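Local coordinates for uncharacterized protein (Shewanella amazonensis, PDB 2QVP) that probably acts as a zinc-dependent hydrolase of the M14 metallocarboxypeptidase family, at residues N264-V267 / N268-P272. Sequence-based numbering, arbitrary orientation. Where two conformers were deposited one is given.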
loop_
_atom_site.group_PDB
_atom_site.type_symbol
_atom_site.label_atom_id
_atom_site.label_comp_id
_atom_site.label_asym_id
_atom_site.label_seq_id
_atom_site.Cartn_x
_atom_site.Cartn_y
_atom_site.Cartn_z
ATOM N N ASN A 264 10.210 0.805 4.691
ATOM C CA ASN A 264 11.581 0.424 5.083
ATOM C C ASN A 264 11.611 -0.721 6.085
ATOM O O ASN A 264 12.369 -1.658 5.901
ATOM C CB ASN A 264 12.349 1.596 5.710
ATOM C CG ASN A 264 12.762 2.654 4.696
ATOM O OD1 ASN A 264 13.056 2.353 3.533
ATOM N ND2 ASN A 264 12.813 3.908 5.151
ATOM N N THR A 265 10.791 -0.632 7.134
ATOM C CA THR A 265 10.705 -1.669 8.175
ATOM C C THR A 265 10.175 -2.972 7.611
ATOM O O THR A 265 10.695 -4.029 7.943
ATOM C CB THR A 265 9.804 -1.221 9.338
ATOM O OG1 THR A 265 10.261 0.047 9.818
ATOM C CG2 THR A 265 9.834 -2.215 10.479
ATOM N N PHE A 266 9.150 -2.872 6.761
ATOM C CA PHE A 266 8.548 -4.016 6.092
ATOM C C PHE A 266 9.596 -4.789 5.274
ATOM O O PHE A 266 9.735 -6.009 5.459
ATOM C CB PHE A 266 7.359 -3.528 5.239
ATOM C CG PHE A 266 6.751 -4.575 4.360
ATOM C CD1 PHE A 266 5.894 -5.538 4.880
ATOM C CD2 PHE A 266 7.001 -4.563 2.992
ATOM C CE1 PHE A 266 5.310 -6.484 4.021
ATOM C CE2 PHE A 266 6.435 -5.483 2.136
ATOM C CZ PHE A 266 5.597 -6.445 2.638
ATOM N N VAL A 267 10.348 -4.076 4.434
ATOM C CA VAL A 267 11.412 -4.671 3.606
ATOM C C VAL A 267 12.585 -5.147 4.465
ATOM O O VAL A 267 13.158 -6.209 4.192
ATOM C CB VAL A 267 11.892 -3.675 2.486
ATOM C CG1 VAL A 267 13.147 -4.172 1.769
ATOM C CG2 VAL A 267 10.787 -3.443 1.482
ATOM N N ASN A 268 12.938 -4.356 5.493
ATOM C CA ASN A 268 14.022 -4.691 6.455
ATOM C C ASN A 268 13.813 -6.025 7.160
ATOM O O ASN A 268 14.739 -6.823 7.272
ATOM C CB ASN A 268 14.181 -3.657 7.596
ATOM C CG ASN A 268 15.032 -2.453 7.238
ATOM O OD1 ASN A 268 15.489 -2.259 6.095
ATOM N ND2 ASN A 268 15.240 -1.606 8.259
HETATM N N MSE A 269 12.614 -6.229 7.691
HETATM C CA MSE A 269 12.258 -7.471 8.382
HETATM C C MSE A 269 12.220 -8.686 7.442
HETATM O O MSE A 269 12.841 -9.728 7.711
HETATM C CB MSE A 269 10.881 -7.329 9.053
HETATM C CG MSE A 269 10.787 -6.348 10.220
HETATM SE SE MSE A 269 11.548 -7.001 11.903
HETATM C CE MSE A 269 13.472 -6.728 11.633
ATOM N N LEU A 270 11.467 -8.543 6.360
ATOM C CA LEU A 270 11.263 -9.622 5.411
ATOM C C LEU A 270 12.410 -9.887 4.431
ATOM O O LEU A 270 12.472 -10.990 3.861
ATOM C CB LEU A 270 9.936 -9.397 4.666
ATOM C CG LEU A 270 8.698 -9.231 5.560
ATOM C CD1 LEU A 270 7.465 -9.188 4.694
ATOM C CD2 LEU A 270 8.594 -10.345 6.624
ATOM N N ALA A 271 13.296 -8.923 4.230
ATOM C CA ALA A 271 14.477 -9.125 3.374
ATOM C C ALA A 271 15.688 -8.431 4.031
ATOM O O ALA A 271 16.166 -7.415 3.530
ATOM C CB ALA A 271 14.205 -8.607 1.996
ATOM N N PRO A 272 16.194 -8.983 5.162
ATOM C CA PRO A 272 17.264 -8.298 5.952
ATOM C C PRO A 272 18.657 -8.171 5.308
ATOM O O PRO A 272 19.069 -9.060 4.551
ATOM C CB PRO A 272 17.334 -9.110 7.273
ATOM C CG PRO A 272 16.655 -10.424 6.989
ATOM C CD PRO A 272 15.795 -10.281 5.751
#
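Val267 O accepts the N-H of Ala271 at 2.7 Å, a bent bond (138° at the hydrogen) that forms the last of four successive i to i+4 links in the closing turn of helix 252-270, the C-terminal helix of this M14-type alpha/beta fold. The bonds before it are straighter: Met269 N reaches Thr265 O at 2.9 Å with 166° at the hydrogen, and Leu270 N lies 3.2 Å from Phe266 O. Ala271 then leaves helical geometry and the chain runs out through Pro272. On the buried side, Phe266 sets its ring carbon CG anti to the backbone N (chi1 173°), which swings the ring beside the next turn, where Leu270 CD1 comes obliquely to within 3.5 Å of CE1. Both side chains rest on Leu68 of strand 67-72, while Val267 touches Leu68 and Phe88 of helix 80-91. Thr265 looks to helix 190-200, its OG1 hydrogen-bonded one turn back to Ala261 O. On the exposed side, Asn264 O takes its hydrogen bond from Asn268 N at 2.8 Å; the side-chain amide of Asn268 merely lies close by, its CG 3.1 Å from Asn264 O, and gives that oxygen no bond.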